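Local coordinates for protein disulfide-isomerase A4 (Rattus norvegicus, PDB 3EC3) that catalyses the rearrangement of disulfide bonds in proteins as an endoplasmic reticulum isomerase, represented here by its noncatalytic, thioredoxin-like b and b' domains, at residues A[136-141]-A[217-222]; A[157-162]-A[169-174]; A[186-189]-A[195-198]; A[142-147]-A[151-156]. The protein carries 1 engineered substitution. All coordinates share one frame; numbering follows the deposited sequence.

Contact 1. Residues A[136-141]-A[217-222]. Unlike the reference sequence in segment 217-222: Arg220 (reference Gln).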
loop_
_atom_site.group_PDB
_atom_site.type_symbol
_atom_site.label_atom_id
_atom_site.label_comp_id
_atom_site.label_asym_id
_atom_site.label_seq_id
_atom_site.Cartn_x
_atom_site.Cartn_y
_atom_site.Cartn_z
ATOM N N VAL A 136 6.665 8.167 -6.495
ATOM C CA VAL A 136 6.244 9.562 -6.344
ATOM C C VAL A 136 5.885 9.728 -4.866
ATOM O O VAL A 136 5.041 9.010 -4.385
ATOM C CB VAL A 136 5.042 9.903 -7.262
ATOM C CG1 VAL A 136 4.587 11.401 -7.066
ATOM C CG2 VAL A 136 5.375 9.623 -8.735
ATOM N N VAL A 137 6.553 10.629 -4.140
ATOM C CA VAL A 137 6.260 10.869 -2.722
ATOM C C VAL A 137 5.658 12.242 -2.476
ATOM O O VAL A 137 6.200 13.236 -2.943
ATOM C CB VAL A 137 7.525 10.754 -1.847
ATOM C CG1 VAL A 137 7.109 10.867 -0.319
ATOM C CG2 VAL A 137 8.251 9.407 -2.119
ATOM N N VAL A 138 4.542 12.297 -1.737
ATOM C CA VAL A 138 3.911 13.559 -1.360
ATOM C C VAL A 138 4.052 13.758 0.162
ATOM O O VAL A 138 3.559 12.954 0.971
ATOM C CB VAL A 138 2.437 13.658 -1.854
ATOM C CG1 VAL A 138 1.746 14.932 -1.346
ATOM C CG2 VAL A 138 2.379 13.592 -3.407
ATOM N N TYR A 139 4.740 14.841 0.536
ATOM C CA TYR A 139 5.086 15.101 1.929
ATOM C C TYR A 139 4.170 16.141 2.586
ATOM O O TYR A 139 3.961 17.237 2.049
ATOM C CB TYR A 139 6.517 15.645 2.025
ATOM C CG TYR A 139 7.600 14.766 1.436
ATOM C CD1 TYR A 139 8.009 14.932 0.121
ATOM C CD2 TYR A 139 8.244 13.801 2.206
ATOM C CE1 TYR A 139 9.028 14.145 -0.430
ATOM C CE2 TYR A 139 9.267 12.994 1.651
ATOM C CZ TYR A 139 9.638 13.182 0.333
ATOM O OH TYR A 139 10.634 12.418 -0.245
ATOM N N TYR A 140 3.681 15.811 3.764
ATOM C CA TYR A 140 2.888 16.733 4.567
ATOM C C TYR A 140 2.722 16.209 5.983
ATOM O O TYR A 140 3.382 15.268 6.372
ATOM C CB TYR A 140 1.524 17.081 3.921
ATOM C CG TYR A 140 0.547 15.930 3.699
ATOM C CD1 TYR A 140 0.646 15.116 2.562
ATOM C CD2 TYR A 140 -0.512 15.708 4.588
ATOM C CE1 TYR A 140 -0.274 14.100 2.323
ATOM C CE2 TYR A 140 -1.444 14.675 4.371
ATOM C CZ TYR A 140 -1.304 13.882 3.224
ATOM O OH TYR A 140 -2.205 12.896 2.980
ATOM N N SER A 141 1.840 16.826 6.762
ATOM C CA SER A 141 1.584 16.336 8.115
ATOM C C SER A 141 0.588 15.188 8.066
ATOM O O SER A 141 -0.614 15.411 7.872
ATOM C CB SER A 141 1.090 17.488 9.022
ATOM O OG SER A 141 0.728 17.002 10.296
ATOM N N ASP A 217 -3.542 18.968 -10.334
ATOM C CA ASP A 217 -2.959 19.517 -11.571
ATOM C C ASP A 217 -1.454 19.732 -11.494
ATOM O O ASP A 217 -0.706 19.284 -12.378
ATOM C CB ASP A 217 -3.642 20.831 -11.934
ATOM C CG ASP A 217 -5.059 20.629 -12.418
ATOM O OD1 ASP A 217 -5.373 19.517 -12.899
ATOM O OD2 ASP A 217 -5.866 21.577 -12.313
ATOM N N ALA A 218 -1.022 20.400 -10.429
ATOM C CA ALA A 218 0.378 20.689 -10.214
ATOM C C ALA A 218 1.153 19.382 -10.048
ATOM O O ALA A 218 2.209 19.182 -10.682
ATOM C CB ALA A 218 0.534 21.574 -9.004
ATOM N N LEU A 219 0.615 18.467 -9.227
ATOM C CA LEU A 219 1.206 17.152 -9.125
ATOM C C LEU A 219 1.206 16.415 -10.468
ATOM O O LEU A 219 2.208 15.812 -10.826
ATOM C CB LEU A 219 0.519 16.303 -8.029
ATOM C CG LEU A 219 1.134 14.900 -7.823
ATOM C CD1 LEU A 219 2.565 15.022 -7.303
ATOM C CD2 LEU A 219 0.241 14.043 -6.856
ATOM N N ARG A 220 0.111 16.460 -11.221
ATOM C CA ARG A 220 0.091 15.777 -12.529
ATOM C C ARG A 220 1.153 16.315 -13.524
ATOM O O ARG A 220 1.735 15.546 -14.298
ATOM C CB ARG A 220 -1.298 15.807 -13.199
ATOM C CG ARG A 220 -1.492 14.582 -14.111
ATOM C CD ARG A 220 -2.240 14.829 -15.411
ATOM N NE ARG A 220 -1.913 13.770 -16.384
ATOM C CZ ARG A 220 -2.644 12.671 -16.617
ATOM N NH1 ARG A 220 -3.785 12.477 -15.969
ATOM N NH2 ARG A 220 -2.247 11.774 -17.526
ATOM N N GLU A 221 1.388 17.624 -13.468
ATOM C CA GLU A 221 2.377 18.303 -14.318
ATOM C C GLU A 221 3.814 17.878 -14.011
ATOM O O GLU A 221 4.614 17.662 -14.921
ATOM C CB GLU A 221 2.214 19.815 -14.180
ATOM C CG GLU A 221 0.837 20.290 -14.625
ATOM C CD GLU A 221 0.634 21.818 -14.562
ATOM O OE1 GLU A 221 1.240 22.513 -13.704
ATOM O OE2 GLU A 221 -0.173 22.320 -15.366
ATOM N N PHE A 222 4.120 17.764 -12.725
ATOM C CA PHE A 222 5.410 17.322 -12.194
ATOM C C PHE A 222 5.748 15.885 -12.623
ATOM O O PHE A 222 6.850 15.623 -13.124
ATOM C CB PHE A 222 5.370 17.475 -10.661
ATOM C CG PHE A 222 6.581 16.950 -9.923
ATOM C CD1 PHE A 222 6.411 16.011 -8.892
ATOM C CD2 PHE A 222 7.862 17.431 -10.191
ATOM C CE1 PHE A 222 7.501 15.529 -8.163
ATOM C CE2 PHE A 222 8.967 16.958 -9.477
ATOM C CZ PHE A 222 8.790 16.003 -8.460
#
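Leu219 reaches from its helix toward the strand with its two methyl groups set against Val136 and Val138, which stand two residues apart on one face of that strand. Its CG lies anti to the backbone N (chi1 -178°), which extends the chain away from the helix and carries the branched end to the strand. There CD1 approaches both valines, lying 4.2 Å from Val136 CG1 and equally far from Val138 CG2, while CD2 meets Val138 CG2 at 4.1 Å. Although the valines share a rotamer, they offer different branches: Val136 uses the methyl beside its carbonyl carbon, Val138 the one beside its backbone N. In both pairs the side chains cross obliquely. The contact belongs to the second thioredoxin-like domain, where helix 216-227 lies against the central strand 135-140, on the sheet face that helix 149-163 also covers. Beta-branched valine suits an extended strand, and the longer leucine spans the distance from the helix to it. The same leucine also touches Val162 of helix 149-163 and Ala197 of the neighbouring strand 196-200. Val136 packs on Phe171 as well, and Val138 on Val159, so the leucine closes over a patch shared with strand 170-175 and helix 149-163.

Contact 2. Residues A[157-162]-A[169-174]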
loop_
_atom_site.group_PDB
_atom_site.type_symbol
_atom_site.label_atom_id
_atom_site.label_comp_id
_atom_site.label_asym_id
_atom_site.label_seq_id
_atom_site.Cartn_x
_atom_site.Cartn_y
_atom_site.Cartn_z
ATOM N N ASN A 157 -6.516 12.394 -1.071
ATOM C CA ASN A 157 -7.437 12.368 -2.161
ATOM C C ASN A 157 -6.860 13.081 -3.422
ATOM O O ASN A 157 -7.063 12.635 -4.515
ATOM C CB ASN A 157 -8.755 13.012 -1.746
ATOM C CG ASN A 157 -9.612 12.103 -0.882
ATOM O OD1 ASN A 157 -10.525 12.569 -0.186
ATOM N ND2 ASN A 157 -9.340 10.803 -0.928
ATOM N N LYS A 158 -6.110 14.166 -3.236
ATOM C CA LYS A 158 -5.497 14.873 -4.392
ATOM C C LYS A 158 -4.450 14.001 -5.046
ATOM O O LYS A 158 -4.284 14.020 -6.295
ATOM C CB LYS A 158 -4.839 16.157 -3.896
ATOM C CG LYS A 158 -5.879 17.202 -3.420
ATOM C CD LYS A 158 -5.128 18.503 -3.082
ATOM C CE LYS A 158 -5.997 19.750 -3.015
ATOM N NZ LYS A 158 -7.440 19.482 -2.996
ATOM N N VAL A 159 -3.732 13.255 -4.206
ATOM C CA VAL A 159 -2.715 12.323 -4.703
ATOM C C VAL A 159 -3.346 11.153 -5.475
ATOM O O VAL A 159 -2.884 10.781 -6.567
ATOM C CB VAL A 159 -1.799 11.806 -3.562
ATOM C CG1 VAL A 159 -0.595 10.981 -4.173
ATOM C CG2 VAL A 159 -1.293 12.996 -2.740
ATOM N N LEU A 160 -4.432 10.608 -4.941
ATOM C CA LEU A 160 -5.125 9.485 -5.584
ATOM C C LEU A 160 -5.635 9.830 -6.993
ATOM O O LEU A 160 -5.584 9.009 -7.946
ATOM C CB LEU A 160 -6.323 9.120 -4.719
ATOM C CG LEU A 160 -6.074 8.197 -3.506
ATOM C CD1 LEU A 160 -7.259 8.286 -2.535
ATOM C CD2 LEU A 160 -5.891 6.751 -4.006
ATOM N N GLU A 161 -6.110 11.055 -7.126
ATOM C CA GLU A 161 -6.488 11.578 -8.460
ATOM C C GLU A 161 -5.391 11.492 -9.535
ATOM O O GLU A 161 -5.710 11.272 -10.708
ATOM C CB GLU A 161 -7.066 12.987 -8.341
ATOM C CG GLU A 161 -8.366 13.008 -7.539
ATOM C CD GLU A 161 -9.503 12.255 -8.238
ATOM O OE1 GLU A 161 -9.716 12.455 -9.453
ATOM O OE2 GLU A 161 -10.205 11.477 -7.587
ATOM N N VAL A 162 -4.126 11.661 -9.153
ATOM C CA VAL A 162 -3.029 11.541 -10.100
ATOM C C VAL A 162 -2.578 10.090 -10.195
ATOM O O VAL A 162 -2.364 9.537 -11.292
ATOM C CB VAL A 162 -1.848 12.486 -9.698
ATOM C CG1 VAL A 162 -0.712 12.438 -10.730
ATOM C CG2 VAL A 162 -2.348 13.969 -9.604
ATOM N N TYR A 169 3.873 4.097 -12.081
ATOM C CA TYR A 169 4.655 4.593 -10.942
ATOM C C TYR A 169 3.927 4.248 -9.637
ATOM O O TYR A 169 2.705 4.126 -9.639
ATOM C CB TYR A 169 4.818 6.124 -11.021
ATOM C CG TYR A 169 5.358 6.593 -12.362
ATOM C CD1 TYR A 169 6.375 5.876 -13.014
ATOM C CD2 TYR A 169 4.861 7.752 -12.970
ATOM C CE1 TYR A 169 6.901 6.296 -14.263
ATOM C CE2 TYR A 169 5.379 8.189 -14.219
ATOM C CZ TYR A 169 6.382 7.464 -14.848
ATOM O OH TYR A 169 6.863 7.901 -16.064
ATOM N N THR A 170 4.691 4.103 -8.562
ATOM C CA THR A 170 4.139 3.911 -7.189
ATOM C C THR A 170 4.015 5.312 -6.556
ATOM O O THR A 170 4.893 6.150 -6.755
ATOM C CB THR A 170 5.076 3.039 -6.370
ATOM O OG1 THR A 170 5.364 1.818 -7.107
ATOM C CG2 THR A 170 4.481 2.724 -4.987
ATOM N N PHE A 171 2.896 5.591 -5.875
ATOM C CA PHE A 171 2.677 6.901 -5.219
ATOM C C PHE A 171 2.493 6.605 -3.741
ATOM O O PHE A 171 1.934 5.544 -3.367
ATOM C CB PHE A 171 1.411 7.563 -5.721
ATOM C CG PHE A 171 1.471 8.104 -7.155
ATOM C CD1 PHE A 171 1.530 7.270 -8.254
ATOM C CD2 PHE A 171 1.401 9.483 -7.378
ATOM C CE1 PHE A 171 1.549 7.788 -9.562
ATOM C CE2 PHE A 171 1.425 10.018 -8.689
ATOM C CZ PHE A 171 1.503 9.170 -9.777
ATOM N N ALA A 172 2.980 7.509 -2.898
ATOM C CA ALA A 172 2.792 7.361 -1.450
ATOM C C ALA A 172 2.721 8.738 -0.828
ATOM O O ALA A 172 3.318 9.711 -1.368
ATOM C CB ALA A 172 3.951 6.569 -0.843
ATOM N N ILE A 173 2.026 8.849 0.302
ATOM C CA ILE A 173 2.134 10.078 1.090
ATOM C C ILE A 173 3.172 9.779 2.189
ATOM O O ILE A 173 3.370 8.613 2.578
ATOM C CB ILE A 173 0.760 10.485 1.707
ATOM C CG1 ILE A 173 0.301 9.418 2.712
ATOM C CG2 ILE A 173 -0.278 10.830 0.562
ATOM C CD1 ILE A 173 -0.938 9.857 3.531
ATOM N N ALA A 174 3.843 10.814 2.678
ATOM C CA ALA A 174 4.912 10.645 3.658
ATOM C C ALA A 174 4.839 11.806 4.646
ATOM O O ALA A 174 4.509 12.938 4.262
ATOM C CB ALA A 174 6.285 10.609 2.978
#
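Phe171 carries its ring with CG anti to the carbonyl carbon (chi1 -72°), while Val159 and Val162 each set CG1 anti to the backbone N, and these torsions bring both CG1 methyls to the same ring. The contact lies within a beta-alpha-beta crossover of the thioredoxin fold: helix 149-163 links the parallel strands 135-140 and 170-175 and runs back across the sheet, its segment antiparallel to the strand (171°). Val162 CG1 comes closest, 3.8 Å from Phe171 CE2, its side chain set at about a right angle to that of the phenylalanine. Val159 CG1 lies 4.1 Å from Phe171 CD2, one atom along the ring. Positions 159 and 162 are three apart, so both fall on the sheet-facing side of the helix, where compact valines are consistent with the 9.1 Å spacing of the helix and strand axes. An alanine in place of Phe171 would probably leave both CG1 methyls without the ring they touch and open a gap between helix and strand, also beside Val136. Val159 has a second task, for its other branch turns toward Ile173, which lies on the same sheet face as Phe171: Val159 CG2 meets Ile173 CG2 at 4.1 Å.

Contact 3. Residues A[186-189]-A[195-198]; sequences LGLS and VNAA
Asn196 and Ala198 present their side chains to Leu188 and Leu186, respectively, where the loop after helix 180-185 lies over strand 196-200 of the second thioredoxin-like domain. That helix closes with a Schellman motif: Gly187 takes a positive phi of 73°, a conformation that costs a glycine little because it has no CB, and so turns the chain between the two leucines. Asn196 comes first along the strand. Its CB packs 3.9 Å from Leu188 CD1, and the two side chains run past each other in opposite directions, which places Asn196 OD1 4.0 Å from Leu188 CD2. The amide is not stranded in this apolar setting, since OD1 is hydrogen-bonded to Ser191 OG; the same hydroxyl is bonded to Leu188 O, so one serine ties the loop to the asparagine. Asparagine therefore suits a place that is apolar at its base and polar at its end. Ala197 follows and turns its CB to the far face of the sheet, against Leu219 and Phe222 of helix 216-227; it faces the loop with its backbone instead, and Ala197 O lies 3.8 Å from Leu188 CD1. At Ala198 the alternation brings CB back toward the loop. A single methyl is enough here because Leu186 comes close, with CG anti to its carbonyl carbon (chi1 -67°) and its branched end lowered onto the strand beside Tyr139. Both leucine methyls reach the alanine, Leu186 CD2 at 4.2 Å from Ala198 CB and CD1 at 3.7 Å from that same carbon.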
loop_
_atom_site.group_PDB
_atom_site.type_symbol
_atom_site.label_atom_id
_atom_site.label_comp_id
_atom_site.label_asym_id
_atom_site.label_seq_id
_atom_site.Cartn_x
_atom_site.Cartn_y
_atom_site.Cartn_z
ATOM N N LEU A 186 16.298 17.304 -0.389
ATOM C CA LEU A 186 15.581 17.596 -1.631
ATOM C C LEU A 186 15.503 19.097 -1.943
ATOM O O LEU A 186 15.014 19.484 -3.007
ATOM C CB LEU A 186 14.163 16.994 -1.579
ATOM C CG LEU A 186 14.140 15.466 -1.560
ATOM C CD1 LEU A 186 12.768 14.950 -1.145
ATOM C CD2 LEU A 186 14.546 14.901 -2.925
ATOM N N GLY A 187 15.987 19.925 -1.017
ATOM C CA GLY A 187 15.921 21.384 -1.130
ATOM C C GLY A 187 14.531 21.956 -0.914
ATOM O O GLY A 187 14.218 23.027 -1.432
ATOM N N LEU A 188 13.703 21.251 -0.142
ATOM C CA LEU A 188 12.291 21.611 0.017
ATOM C C LEU A 188 11.920 22.119 1.427
ATOM O O LEU A 188 10.768 22.471 1.693
ATOM C CB LEU A 188 11.391 20.424 -0.372
ATOM C CG LEU A 188 11.260 20.021 -1.845
ATOM C CD1 LEU A 188 10.398 18.775 -1.988
ATOM C CD2 LEU A 188 10.697 21.162 -2.680
ATOM N N SER A 189 12.899 22.147 2.321
ATOM C CA SER A 189 12.681 22.565 3.698
ATOM C C SER A 189 12.352 24.063 3.821
ATOM O O SER A 189 11.612 24.466 4.724
ATOM C CB SER A 189 13.911 22.227 4.534
ATOM O OG SER A 189 13.563 22.154 5.897
ATOM N N VAL A 195 2.434 21.374 1.630
ATOM C CA VAL A 195 2.507 20.079 0.934
ATOM C C VAL A 195 3.564 20.149 -0.148
ATOM O O VAL A 195 3.593 21.097 -0.914
ATOM C CB VAL A 195 1.150 19.691 0.295
ATOM C CG1 VAL A 195 1.229 18.282 -0.282
ATOM C CG2 VAL A 195 0.009 19.774 1.337
ATOM N N ASN A 196 4.427 19.146 -0.215
ATOM C CA ASN A 196 5.532 19.135 -1.182
ATOM C C ASN A 196 5.644 17.774 -1.836
ATOM O O ASN A 196 5.073 16.805 -1.321
ATOM C CB ASN A 196 6.830 19.481 -0.461
ATOM C CG ASN A 196 6.916 20.946 -0.118
ATOM O OD1 ASN A 196 7.168 21.771 -0.989
ATOM N ND2 ASN A 196 6.697 21.280 1.148
ATOM N N ALA A 197 6.348 17.686 -2.972
ATOM C CA ALA A 197 6.404 16.399 -3.693
ATOM C C ALA A 197 7.770 16.151 -4.319
ATOM O O ALA A 197 8.453 17.091 -4.730
ATOM C CB ALA A 197 5.295 16.321 -4.755
ATOM N N ALA A 198 8.157 14.880 -4.346
ATOM C CA ALA A 198 9.380 14.443 -5.008
ATOM C C ALA A 198 9.166 13.143 -5.797
ATOM O O ALA A 198 8.195 12.395 -5.569
ATOM C CB ALA A 198 10.530 14.308 -3.983
#

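Contact 4. Residues A[142-147]-A[151-156]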
loop_
_atom_site.group_PDB
_atom_site.type_symbol
_atom_site.label_atom_id
_atom_site.label_comp_id
_atom_site.label_asym_id
_atom_site.label_seq_id
_atom_site.Cartn_x
_atom_site.Cartn_y
_atom_site.Cartn_z
ATOM N N VAL A 142 1.072 13.954 8.221
ATOM C CA VAL A 142 0.214 12.760 8.008
ATOM C C VAL A 142 -0.261 12.259 9.358
ATOM O O VAL A 142 0.556 11.924 10.201
ATOM C CB VAL A 142 0.991 11.632 7.231
ATOM C CG1 VAL A 142 0.156 10.327 7.177
ATOM C CG2 VAL A 142 1.307 12.118 5.807
ATOM N N ASP A 143 -1.576 12.248 9.598
ATOM C CA ASP A 143 -2.055 11.921 10.919
ATOM C C ASP A 143 -3.451 11.313 10.756
ATOM O O ASP A 143 -4.405 12.020 10.390
ATOM C CB ASP A 143 -2.045 13.186 11.817
ATOM C CG ASP A 143 -2.494 12.900 13.245
ATOM O OD1 ASP A 143 -3.079 11.819 13.469
ATOM O OD2 ASP A 143 -2.244 13.747 14.133
ATOM N N PHE A 144 -3.560 9.997 11.004
ATOM C CA PHE A 144 -4.815 9.276 10.827
ATOM C C PHE A 144 -5.677 9.194 12.105
ATOM O O PHE A 144 -6.702 8.458 12.145
ATOM C CB PHE A 144 -4.538 7.857 10.272
ATOM C CG PHE A 144 -4.043 7.871 8.858
ATOM C CD1 PHE A 144 -2.684 7.697 8.579
ATOM C CD2 PHE A 144 -4.954 8.025 7.805
ATOM C CE1 PHE A 144 -2.217 7.748 7.220
ATOM C CE2 PHE A 144 -4.509 8.088 6.457
ATOM C CZ PHE A 144 -3.122 7.905 6.193
ATOM N N SER A 145 -5.286 9.927 13.154
ATOM C CA SER A 145 -6.079 9.939 14.379
ATOM C C SER A 145 -7.441 10.620 14.082
ATOM O O SER A 145 -7.574 11.376 13.098
ATOM C CB SER A 145 -5.320 10.700 15.507
ATOM O OG SER A 145 -5.292 12.125 15.203
ATOM N N PHE A 146 -8.422 10.391 14.954
ATOM C CA PHE A 146 -9.770 10.939 14.798
ATOM C C PHE A 146 -9.783 12.451 14.470
ATOM O O PHE A 146 -10.493 12.911 13.543
ATOM C CB PHE A 146 -10.565 10.660 16.091
ATOM C CG PHE A 146 -12.022 11.080 16.009
ATOM C CD1 PHE A 146 -12.475 12.252 16.625
ATOM C CD2 PHE A 146 -12.931 10.298 15.288
ATOM C CE1 PHE A 146 -13.845 12.650 16.543
ATOM C CE2 PHE A 146 -14.306 10.674 15.188
ATOM C CZ PHE A 146 -14.760 11.840 15.797
ATOM N N ASP A 147 -9.008 13.232 15.213
ATOM C CA ASP A 147 -9.045 14.693 15.040
ATOM C C ASP A 147 -8.376 15.204 13.765
ATOM O O ASP A 147 -8.637 16.377 13.356
ATOM C CB ASP A 147 -8.447 15.451 16.276
ATOM C CG ASP A 147 -9.373 15.465 17.450
ATOM O OD1 ASP A 147 -10.587 15.192 17.267
ATOM O OD2 ASP A 147 -8.923 15.745 18.603
ATOM N N ALA A 151 -8.393 15.919 7.352
ATOM C CA ALA A 151 -7.413 16.713 6.615
ATOM C C ALA A 151 -6.375 15.841 5.906
ATOM O O ALA A 151 -5.941 16.152 4.804
ATOM C CB ALA A 151 -6.738 17.784 7.547
ATOM N N THR A 152 -5.945 14.759 6.563
ATOM C CA THR A 152 -4.971 13.874 5.961
ATOM C C THR A 152 -5.550 13.271 4.700
ATOM O O THR A 152 -4.834 13.200 3.682
ATOM C CB THR A 152 -4.540 12.800 6.980
ATOM O OG1 THR A 152 -3.861 13.459 8.055
ATOM C CG2 THR A 152 -3.576 11.715 6.391
ATOM N N GLN A 153 -6.820 12.870 4.765
ATOM C CA GLN A 153 -7.503 12.246 3.609
ATOM C C GLN A 153 -7.802 13.285 2.540
ATOM O O GLN A 153 -7.787 12.971 1.347
ATOM C CB GLN A 153 -8.815 11.586 4.048
ATOM C CG GLN A 153 -8.601 10.283 4.922
ATOM C CD GLN A 153 -7.881 9.132 4.199
ATOM O OE1 GLN A 153 -7.512 9.242 3.039
ATOM N NE2 GLN A 153 -7.700 8.009 4.898
ATOM N N PHE A 154 -8.044 14.521 2.976
ATOM C CA PHE A 154 -8.205 15.636 2.021
ATOM C C PHE A 154 -7.032 15.642 1.043
ATOM O O PHE A 154 -7.213 15.676 -0.184
ATOM C CB PHE A 154 -8.329 16.974 2.724
ATOM C CG PHE A 154 -8.354 18.155 1.758
ATOM C CD1 PHE A 154 -7.199 18.871 1.489
ATOM C CD2 PHE A 154 -9.540 18.514 1.111
ATOM C CE1 PHE A 154 -7.223 19.989 0.585
ATOM C CE2 PHE A 154 -9.583 19.593 0.210
ATOM C CZ PHE A 154 -8.414 20.321 -0.059
ATOM N N TRP A 155 -5.825 15.659 1.589
ATOM C CA TRP A 155 -4.632 15.689 0.758
ATOM C C TRP A 155 -4.355 14.371 0.036
ATOM O O TRP A 155 -3.915 14.373 -1.133
ATOM C CB TRP A 155 -3.438 16.068 1.596
ATOM C CG TRP A 155 -3.555 17.509 2.065
ATOM C CD1 TRP A 155 -3.729 17.950 3.338
ATOM C CD2 TRP A 155 -3.535 18.670 1.230
ATOM N NE1 TRP A 155 -3.769 19.347 3.364
ATOM C CE2 TRP A 155 -3.669 19.804 2.075
ATOM C CE3 TRP A 155 -3.377 18.872 -0.155
ATOM C CZ2 TRP A 155 -3.666 21.088 1.585
ATOM C CZ3 TRP A 155 -3.384 20.179 -0.637
ATOM C CH2 TRP A 155 -3.550 21.252 0.232
ATOM N N ARG A 156 -4.544 13.264 0.743
ATOM C CA ARG A 156 -4.418 11.960 0.101
ATOM C C ARG A 156 -5.303 11.833 -1.144
ATOM O O ARG A 156 -4.885 11.237 -2.165
ATOM C CB ARG A 156 -4.701 10.823 1.142
ATOM C CG ARG A 156 -4.215 9.424 0.679
ATOM C CD ARG A 156 -4.760 8.370 1.722
ATOM N NE ARG A 156 -4.937 7.198 0.967
ATOM C CZ ARG A 156 -6.030 6.622 0.574
ATOM N NH1 ARG A 156 -7.301 6.897 0.992
ATOM N NH2 ARG A 156 -5.787 5.605 -0.197
HETATM O O HOH W 1 -9.036 16.797 10.073
#
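Asp143, whose backbone meets Thr152, uses one carboxylate oxygen for two donors: OD1 accepts from Ser145 N at 2.9 Å and from Ser145 OG at 2.8 Å. The first bond makes an Asx turn; the second arrives from above the carboxylate plane, 39° out of it, on the same face as the first. The turn shapes the loop between the central strand and helix 149-163, the place where catalytic thioredoxin domains carry their Cys-X-X-Cys motif; the two segments here hold no cysteine, as befits a noncatalytic domain. A leucine in place of Asp143 would probably leave both Ser145 donors without this acceptor and the turn freer to flex. Thr152 serves the loop with both branches. With chi1 at -65°, OG1 lies beside its backbone N, 2.8 Å from Asp143 O, with Tyr148 O a second candidate for its proton. The other branch, CG2, sits over a face of Phe144, 4.0 Å from the ring centroid, in a CH-pi contact. At the ring's edge lies Gln153 NE2, 3.6 Å from Phe144 CE2, the amide and ring planes 62° apart; this nitrogen is hydrogen-bonded to Lys83 O of the first domain. Arg156 NH1 donates to Gln153 OE1 at 3.1 Å, which helps fix the amide's rotation. Near the helix start, a water accepts from Ala151 N at 2.9 Å and gives a weak bond to Asp147 O.

From the N terminus, the second thioredoxin-like domain enters this set at strand 135-140, which opens contact 1; that loop closes only at helix 216-227, the last helix of this fragment. The other three contacts are nested inside it, one after another, and none cross. Contact 4 closes first, across the turn from the strand into helix 149-163. Contact 2 follows, folding the later part of that helix onto strand 170-175. Contact 3 comes last, setting the loop after helix 180-185 on strand 196-200. Strand 135-140 lies between the strands of contacts 2 and 3, joined to them by probable hydrogen bonds from Val136 N to Thr170 O and from Tyr139 N to Asn196 O.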